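PDB 6A41: dehalogenase from Rhodospirillaceae, which probably removes halide from halogenated substrates, using a Rossmann-type fold related to the short-chain dehydrogenases and reductases, perhaps in the manner of halohydrin dehalogenases. Local coordinates for residues M1-R6 with L26-T31; A79-D84 with V132-A137; K125-R130 with G168-T173. One frame throughout, in Å; residues are numbered along the deposited sequence.

Contact 1 (M1-R6 with L26-T31); sequences MLLKDR and LAQGAT
L3 and Q28 carry a turn-to-helix-end contact just ahead of strand 7-10, at the N-terminal ends of the sheet strands, where residues 1-6 fold over the C-terminal end of helix 18-27. Within the type I turn from M1 to K4, L3 N donates to Q28 O at 2.9 Å (N-H...O 153°). The Q28 side chain, its CG anti to the carbonyl carbon (chi1 -67°) and extended beyond, crosses L3 with OE1 3.6 Å from L3 CG. This OE1 is buried with no polar partner in the model, and L2 of the second subunit packs on the same side chain. Behind it the helix ends in a Schellman motif with G29, at positive phi, as C' residue; a CB there would crowd M1 CB and K4 CA. M1, a selenomethionine, bends its chain to lay SE 3.6 Å from A27 O. Segment 26-31 is the helix-to-strand link of the first beta-alpha-beta crossover of a Rossmann fold (7-10, 18-27, 31-34), and 1-6 leads into its first strand. The next strand begins at the backbone bond from T31 N to R6 O, 2.9 Å, with A30 CB 3.9 Å from L3 CB. Water 1 donates to G29 O at 2.7 Å and is hydrogen-bonded to T31 OG1. The R6 guanidinium leads away from 26-31; NH1 donates to D5 O and NH2 salt-bridges D227.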
loop_
_atom_site.group_PDB
_atom_site.type_symbol
_atom_site.label_atom_id
_atom_site.label_comp_id
_atom_site.label_asym_id
_atom_site.label_seq_id
_atom_site.Cartn_x
_atom_site.Cartn_y
_atom_site.Cartn_z
HETATM N N MSE A 1 21.827 24.793 -9.406
HETATM C CA MSE A 1 20.532 25.031 -10.073
HETATM C C MSE A 1 19.939 23.695 -10.509
HETATM O O MSE A 1 20.155 23.331 -11.637
HETATM C CB MSE A 1 20.888 26.015 -11.212
HETATM C CG MSE A 1 21.497 27.341 -10.715
HETATM SE SE MSE A 1 20.029 28.230 -9.662
HETATM C CE MSE A 1 20.012 30.015 -10.602
ATOM N N LEU A 2 19.161 23.003 -9.673
ATOM C CA LEU A 2 18.630 21.639 -10.007
ATOM C C LEU A 2 17.687 21.607 -11.226
ATOM O O LEU A 2 17.567 20.577 -11.832
ATOM C CB LEU A 2 17.832 20.954 -8.893
ATOM C CG LEU A 2 18.546 20.291 -7.694
ATOM C CD1 LEU A 2 17.703 19.058 -7.299
ATOM C CD2 LEU A 2 20.026 19.975 -7.950
ATOM N N LEU A 3 17.059 22.701 -11.573
ATOM C CA LEU A 3 16.100 22.685 -12.704
ATOM C C LEU A 3 16.624 23.737 -13.768
ATOM O O LEU A 3 15.867 24.279 -14.540
ATOM C CB LEU A 3 14.682 23.066 -12.152
ATOM C CG LEU A 3 14.006 22.103 -11.208
ATOM C CD1 LEU A 3 12.705 22.763 -10.728
ATOM C CD2 LEU A 3 13.772 20.825 -11.992
ATOM N N LYS A 4 17.942 23.943 -13.770
ATOM C CA LYS A 4 18.581 24.847 -14.746
ATOM C C LYS A 4 18.065 24.394 -16.164
ATOM O O LYS A 4 18.081 23.224 -16.465
ATOM C CB LYS A 4 20.122 24.647 -14.635
ATOM C CG LYS A 4 20.941 25.452 -15.605
ATOM C CD LYS A 4 20.984 26.886 -15.155
ATOM C CE LYS A 4 21.763 27.762 -16.157
ATOM N NZ LYS A 4 20.948 29.007 -16.378
ATOM N N ASP A 5 17.556 25.328 -16.923
ATOM C CA ASP A 5 17.188 25.153 -18.334
ATOM C C ASP A 5 16.006 24.157 -18.441
ATOM O O ASP A 5 15.997 23.361 -19.369
ATOM C CB ASP A 5 18.398 24.628 -19.146
ATOM C CG ASP A 5 19.567 25.693 -19.227
ATOM O OD1 ASP A 5 19.334 26.892 -19.277
ATOM O OD2 ASP A 5 20.727 25.287 -19.158
ATOM N N ARG A 6 15.153 24.020 -17.399
ATOM C CA ARG A 6 13.965 23.166 -17.567
ATOM C C ARG A 6 12.762 24.075 -17.684
ATOM O O ARG A 6 12.629 24.976 -16.856
ATOM C CB ARG A 6 13.782 22.182 -16.384
ATOM C CG ARG A 6 14.886 21.135 -16.234
ATOM C CD ARG A 6 14.871 20.166 -17.428
ATOM N NE ARG A 6 16.073 19.321 -17.420
ATOM C CZ ARG A 6 17.156 19.508 -18.172
ATOM N NH1 ARG A 6 17.263 20.530 -19.011
ATOM N NH2 ARG A 6 18.181 18.675 -18.050
ATOM N N LEU A 26 11.775 28.601 -9.628
ATOM C CA LEU A 26 12.556 29.774 -10.077
ATOM C C LEU A 26 13.882 29.839 -9.330
ATOM O O LEU A 26 14.905 30.110 -9.892
ATOM C CB LEU A 26 11.716 31.049 -9.915
ATOM C CG LEU A 26 10.582 31.342 -10.834
ATOM C CD1 LEU A 26 9.927 32.626 -10.369
ATOM C CD2 LEU A 26 11.051 31.514 -12.254
ATOM N N ALA A 27 13.861 29.514 -8.039
ATOM C CA ALA A 27 15.069 29.528 -7.184
ATOM C C ALA A 27 15.986 28.435 -7.632
ATOM O O ALA A 27 17.178 28.523 -7.477
ATOM C CB ALA A 27 14.669 29.289 -5.705
ATOM N N GLN A 28 15.455 27.367 -8.206
ATOM C CA GLN A 28 16.293 26.252 -8.702
ATOM C C GLN A 28 16.622 26.412 -10.193
ATOM O O GLN A 28 17.112 25.467 -10.858
ATOM C CB GLN A 28 15.603 24.940 -8.442
ATOM C CG GLN A 28 15.471 24.564 -6.946
ATOM C CD GLN A 28 14.938 23.115 -6.726
ATOM O OE1 GLN A 28 14.687 22.378 -7.698
ATOM N NE2 GLN A 28 14.699 22.701 -5.425
ATOM N N GLY A 29 16.346 27.596 -10.761
ATOM C CA GLY A 29 16.760 27.875 -12.106
ATOM C C GLY A 29 15.796 27.595 -13.243
ATOM O O GLY A 29 16.187 27.788 -14.443
ATOM N N ALA A 30 14.574 27.091 -12.948
ATOM C CA ALA A 30 13.641 26.809 -14.009
ATOM C C ALA A 30 13.110 28.021 -14.785
ATOM O O ALA A 30 13.054 29.126 -14.239
ATOM C CB ALA A 30 12.447 25.973 -13.494
ATOM N N THR A 31 12.646 27.744 -16.004
ATOM C CA THR A 31 11.752 28.663 -16.750
ATOM C C THR A 31 10.301 28.190 -16.443
ATOM O O THR A 31 9.902 27.107 -16.840
ATOM C CB THR A 31 12.025 28.540 -18.248
ATOM O OG1 THR A 31 13.397 28.827 -18.458
ATOM C CG2 THR A 31 11.124 29.440 -19.136
HETATM O O HOH W 1 15.695 27.727 -17.051
#

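Contact 2 (A79-D84 with V132-A137); sequences ALVNND and VFVSSA
V134, N82 and V132 share most of the surface buried between parallel strands 79-83 and 129-136. The backbones zip together through V132 N to L80 O (2.8 Å), N82 N to V132 O (2.7 Å) and V134 N to N82 O (2.8 Å), so N82 is gripped through N-H and carbonyl alike. V134 CG2, anti to the carbonyl carbon, passes N82 O and touches V81 CG1 at 3.7 Å, and both valines pack on I221 of helix 214-225. On the other face N82 and F133 lie side by side: N82 OD1 stands over the rim of the ring, 3.7 Å from F133 CE2, with amide and ring planes 38° apart. These strands form the middle of a doubly wound Rossmann sheet, with T116 of helix 98-126 against both N82 and F133. An alanine in place of F133 would probably open a gap beside T116 and N82 and leave the N82 amide freer to turn. N83 ND2 is bonded to K15 O and N83 OD1 to A17 N, while S136 packs beside Y149 and R153, consistent with the serine-tyrosine-arginine set of halohydrin dehalogenases. Water 2 joins V134 O to D84 OD2 at the F133 ring edge.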
loop_
_atom_site.group_PDB
_atom_site.type_symbol
_atom_site.label_atom_id
_atom_site.label_comp_id
_atom_site.label_asym_id
_atom_site.label_seq_id
_atom_site.Cartn_x
_atom_site.Cartn_y
_atom_site.Cartn_z
ATOM N N ALA A 79 8.398 19.665 -18.009
ATOM C CA ALA A 79 7.553 19.123 -16.984
ATOM C C ALA A 79 6.189 19.779 -16.927
ATOM O O ALA A 79 6.083 21.055 -17.069
ATOM C CB ALA A 79 8.209 19.358 -15.612
ATOM N N LEU A 80 5.167 18.956 -16.805
ATOM C CA LEU A 80 3.816 19.410 -16.538
ATOM C C LEU A 80 3.502 19.204 -15.071
ATOM O O LEU A 80 3.498 18.030 -14.593
ATOM C CB LEU A 80 2.796 18.728 -17.399
ATOM C CG LEU A 80 1.287 18.842 -17.096
ATOM C CD1 LEU A 80 0.913 20.327 -17.277
ATOM C CD2 LEU A 80 0.458 17.964 -17.996
ATOM N N VAL A 81 3.135 20.256 -14.373
ATOM C CA VAL A 81 2.663 20.099 -13.021
ATOM C C VAL A 81 1.165 20.295 -13.029
ATOM O O VAL A 81 0.671 21.465 -13.254
ATOM C CB VAL A 81 3.349 21.127 -12.089
ATOM C CG1 VAL A 81 2.772 21.055 -10.711
ATOM C CG2 VAL A 81 4.846 20.939 -12.064
ATOM N N ASN A 82 0.419 19.213 -12.910
ATOM C CA ASN A 82 -1.035 19.284 -12.963
ATOM C C ASN A 82 -1.479 19.618 -11.511
ATOM O O ASN A 82 -1.562 18.735 -10.712
ATOM C CB ASN A 82 -1.637 17.977 -13.361
ATOM C CG ASN A 82 -1.695 17.719 -14.871
ATOM O OD1 ASN A 82 -1.344 16.623 -15.307
ATOM N ND2 ASN A 82 -2.298 18.576 -15.572
ATOM N N ASN A 83 -1.729 20.884 -11.227
ATOM C CA ASN A 83 -2.072 21.436 -9.956
ATOM C C ASN A 83 -3.595 21.658 -9.934
ATOM O O ASN A 83 -4.112 22.599 -10.444
ATOM C CB ASN A 83 -1.263 22.694 -9.758
ATOM C CG ASN A 83 -1.638 23.442 -8.510
ATOM O OD1 ASN A 83 -1.543 22.905 -7.380
ATOM N ND2 ASN A 83 -2.028 24.678 -8.666
ATOM N N ASP A 84 -4.300 20.654 -9.439
ATOM C CA ASP A 84 -5.744 20.536 -9.540
ATOM C C ASP A 84 -6.347 20.514 -8.134
ATOM O O ASP A 84 -5.840 19.823 -7.238
ATOM C CB ASP A 84 -6.114 19.257 -10.337
ATOM C CG ASP A 84 -5.340 19.197 -11.646
ATOM O OD1 ASP A 84 -5.615 20.027 -12.519
ATOM O OD2 ASP A 84 -4.395 18.368 -11.735
ATOM N N VAL A 132 3.729 15.610 -13.191
ATOM C CA VAL A 132 3.480 15.515 -11.735
ATOM C C VAL A 132 2.054 15.945 -11.462
ATOM O O VAL A 132 1.647 17.054 -11.866
ATOM C CB VAL A 132 4.462 16.323 -10.884
ATOM C CG1 VAL A 132 4.088 16.290 -9.378
ATOM C CG2 VAL A 132 5.942 16.044 -11.220
ATOM N N PHE A 133 1.249 15.045 -10.905
ATOM C CA PHE A 133 -0.054 15.389 -10.431
ATOM C C PHE A 133 0.064 15.943 -9.043
ATOM O O PHE A 133 0.561 15.240 -8.088
ATOM C CB PHE A 133 -1.005 14.184 -10.515
ATOM C CG PHE A 133 -1.321 13.730 -11.922
ATOM C CD1 PHE A 133 -0.448 12.923 -12.617
ATOM C CD2 PHE A 133 -2.512 14.019 -12.503
ATOM C CE1 PHE A 133 -0.727 12.468 -13.901
ATOM C CE2 PHE A 133 -2.783 13.588 -13.824
ATOM C CZ PHE A 133 -1.850 12.867 -14.510
ATOM N N VAL A 134 -0.430 17.114 -8.794
ATOM C CA VAL A 134 -0.469 17.566 -7.379
ATOM C C VAL A 134 -1.800 17.111 -6.816
ATOM O O VAL A 134 -2.850 17.549 -7.296
ATOM C CB VAL A 134 -0.403 19.034 -7.198
ATOM C CG1 VAL A 134 -0.164 19.380 -5.741
ATOM C CG2 VAL A 134 0.762 19.552 -8.033
ATOM N N SER A 135 -1.732 16.192 -5.850
ATOM C CA SER A 135 -2.940 15.459 -5.413
ATOM C C SER A 135 -3.025 15.442 -3.860
ATOM O O SER A 135 -2.450 16.332 -3.223
ATOM C CB SER A 135 -2.946 14.002 -5.964
ATOM O OG SER A 135 -4.219 13.389 -5.808
ATOM N N SER A 136 -3.729 14.476 -3.301
ATOM C CA SER A 136 -4.006 14.420 -1.906
ATOM C C SER A 136 -3.585 13.138 -1.275
ATOM O O SER A 136 -3.660 12.100 -1.969
ATOM C CB SER A 136 -5.478 14.682 -1.656
ATOM O OG SER A 136 -5.814 14.496 -0.308
ATOM N N ALA A 137 -3.071 13.180 -0.044
ATOM C CA ALA A 137 -2.855 11.969 0.742
ATOM C C ALA A 137 -4.188 11.350 1.292
ATOM O O ALA A 137 -4.152 10.281 1.901
ATOM C CB ALA A 137 -1.838 12.149 1.914
HETATM O O HOH W 2 -3.690 16.597 -9.920
#

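Contact 3 (K125-R130 with G168-T173)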
loop_
_atom_site.group_PDB
_atom_site.type_symbol
_atom_site.label_atom_id
_atom_site.label_comp_id
_atom_site.label_asym_id
_atom_site.label_seq_id
_atom_site.Cartn_x
_atom_site.Cartn_y
_atom_site.Cartn_z
ATOM N N LYS A 125 7.985 12.858 -28.609
ATOM C CA LYS A 125 8.786 13.155 -29.758
ATOM C C LYS A 125 10.168 13.462 -29.245
ATOM O O LYS A 125 11.079 13.152 -29.943
ATOM C CB LYS A 125 8.230 14.407 -30.450
ATOM C CG LYS A 125 6.990 14.283 -31.342
ATOM C CD LYS A 125 7.293 13.401 -32.525
ATOM C CE LYS A 125 6.304 13.687 -33.627
ATOM N NZ LYS A 125 6.578 12.820 -34.799
ATOM N N ARG A 126 10.292 14.190 -28.105
ATOM C CA ARG A 126 11.643 14.436 -27.395
ATOM C C ARG A 126 12.301 13.246 -26.636
ATOM O O ARG A 126 13.520 13.231 -26.429
ATOM C CB ARG A 126 11.531 15.636 -26.402
ATOM C CG ARG A 126 11.044 16.879 -27.132
ATOM C CD ARG A 126 10.337 17.946 -26.302
ATOM N NE ARG A 126 10.882 18.051 -24.947
ATOM C CZ ARG A 126 12.111 18.541 -24.686
ATOM N NH1 ARG A 126 12.916 19.018 -25.662
ATOM N NH2 ARG A 126 12.512 18.608 -23.453
ATOM N N LYS A 127 11.541 12.206 -26.288
ATOM C CA LYS A 127 11.974 11.156 -25.401
ATOM C C LYS A 127 12.437 11.698 -24.039
ATOM O O LYS A 127 13.418 11.217 -23.487
ATOM C CB LYS A 127 13.034 10.253 -25.959
ATOM C CG LYS A 127 12.720 9.752 -27.377
ATOM C CD LYS A 127 11.735 8.643 -27.352
ATOM C CE LYS A 127 11.569 8.125 -28.761
ATOM N NZ LYS A 127 10.158 7.978 -28.956
ATOM N N SER A 128 11.725 12.667 -23.524
ATOM C CA SER A 128 12.028 13.114 -22.146
ATOM C C SER A 128 10.834 13.902 -21.660
ATOM O O SER A 128 10.131 14.500 -22.434
ATOM C CB SER A 128 13.383 13.927 -22.010
ATOM O OG SER A 128 13.216 15.177 -22.504
ATOM N N GLY A 129 10.560 13.824 -20.346
ATOM C CA GLY A 129 9.554 14.593 -19.768
ATOM C C GLY A 129 9.244 14.148 -18.352
ATOM O O GLY A 129 9.668 13.084 -17.895
ATOM N N ARG A 130 8.408 14.952 -17.730
ATOM C CA ARG A 130 7.985 14.721 -16.387
ATOM C C ARG A 130 6.526 15.143 -16.288
ATOM O O ARG A 130 6.150 16.234 -16.760
ATOM C CB ARG A 130 8.771 15.573 -15.395
ATOM C CG ARG A 130 10.224 15.345 -15.379
ATOM C CD ARG A 130 10.480 14.161 -14.494
ATOM N NE ARG A 130 11.912 13.948 -14.350
ATOM C CZ ARG A 130 12.710 13.387 -15.217
ATOM N NH1 ARG A 130 12.279 12.842 -16.350
ATOM N NH2 ARG A 130 13.960 13.262 -14.921
ATOM N N GLY A 168 6.543 5.327 -20.130
ATOM C CA GLY A 168 7.898 5.029 -19.589
ATOM C C GLY A 168 8.916 4.630 -20.630
ATOM O O GLY A 168 10.135 4.944 -20.482
ATOM N N ARG A 169 8.460 4.006 -21.699
ATOM C CA ARG A 169 9.418 3.651 -22.720
ATOM C C ARG A 169 9.971 4.874 -23.484
ATOM O O ARG A 169 11.058 4.798 -24.149
ATOM C CB ARG A 169 8.847 2.600 -23.656
ATOM C CG ARG A 169 8.655 1.196 -22.999
ATOM C CD ARG A 169 9.878 0.706 -22.167
ATOM N NE ARG A 169 9.689 -0.739 -21.968
ATOM C CZ ARG A 169 9.924 -1.391 -20.860
ATOM N NH1 ARG A 169 10.323 -0.727 -19.843
ATOM N NH2 ARG A 169 9.698 -2.655 -20.710
ATOM N N ASP A 170 9.244 5.963 -23.434
ATOM C CA ASP A 170 9.731 7.229 -23.972
ATOM C C ASP A 170 10.477 8.098 -22.949
ATOM O O ASP A 170 10.680 9.281 -23.167
ATOM C CB ASP A 170 8.560 7.945 -24.549
ATOM C CG ASP A 170 8.155 7.386 -25.961
ATOM O OD1 ASP A 170 8.934 6.576 -26.532
ATOM O OD2 ASP A 170 7.080 7.785 -26.441
ATOM N N SER A 171 10.858 7.456 -21.835
ATOM C CA SER A 171 11.553 8.018 -20.745
ATOM C C SER A 171 10.792 9.137 -20.000
ATOM O O SER A 171 11.385 9.823 -19.184
ATOM C CB SER A 171 12.959 8.511 -21.121
ATOM O OG SER A 171 13.673 7.515 -21.810
ATOM N N ILE A 172 9.521 9.250 -20.123
ATOM C CA ILE A 172 8.834 10.271 -19.416
ATOM C C ILE A 172 8.362 9.657 -18.114
ATOM O O ILE A 172 7.774 8.550 -18.103
ATOM C CB ILE A 172 7.620 10.633 -20.277
ATOM C CG1 ILE A 172 8.103 11.275 -21.588
ATOM C CG2 ILE A 172 6.614 11.498 -19.551
ATOM C CD1 ILE A 172 7.026 11.183 -22.604
ATOM N N THR A 173 8.580 10.346 -16.999
ATOM C CA THR A 173 8.058 9.807 -15.719
ATOM C C THR A 173 6.710 10.447 -15.370
ATOM O O THR A 173 6.413 11.548 -15.789
ATOM C CB THR A 173 9.012 10.011 -14.528
ATOM O OG1 THR A 173 9.079 11.395 -14.164
ATOM C CG2 THR A 173 10.395 9.462 -14.818
HETATM O O HOH W 3 12.748 12.190 -19.109
#
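Parallel strands 129-136 and 172-179 of the Rossmann sheet run side by side near their N-terminal ends, with R130 paired to T173 and K127 reaching D170 across the preceding turns. G129 O is the hub: T173 N donates to it at 3.1 Å and R130 NH1 at 3.0 Å, the two arriving from opposite faces of the carbonyl plane. The R130 chain, bent at chi2 (-84°), folds back to make that second bond, and its CD passes only 3.1 Å from T173 OG1. T173 CG2 lies over one face of the guanidinium, whose NH2 is bonded to S226 O. Helix 98-126 runs out just before strand 129-136, and K127, at positive phi, turns the chain into it, as one alpha-to-beta link. G129 needs to be glycine by its backbone angles, and a CB there would also press on I172 CG1, whose side chain packs on M123 of that helix. Water 3 links the two segments, accepting from G129 N at 3.0 Å and donating to S171 O at 2.7 Å. At the outer end K127 NZ forms a salt bridge with D170 OD1 (3.1 Å), approaching from above the carboxylate plane, while D170 OD2 salt-bridges R124.

Overall arrangement
Contact 2 lies in the core, every touching residue buried, while contacts 1 and 3 are partly buried, their centres about 18 and 17 Å from that of contact 2, and both reach the second subunit. Contacts 2 and 3 share strand 129-136, which pairs with strand 79-83 in one and strand 172-179 in the other; they meet where L80 N probably bonds to R130 O. Contact 1 instead joins a chain-terminal turn to a helix end and touches neither. The chemistry follows: a backbone ladder with valines on one face and an asparagine over a phenylalanine ring on the other in contact 2, turns and glycines at the sheet ends, with a lysine-aspartate salt bridge across contact 3.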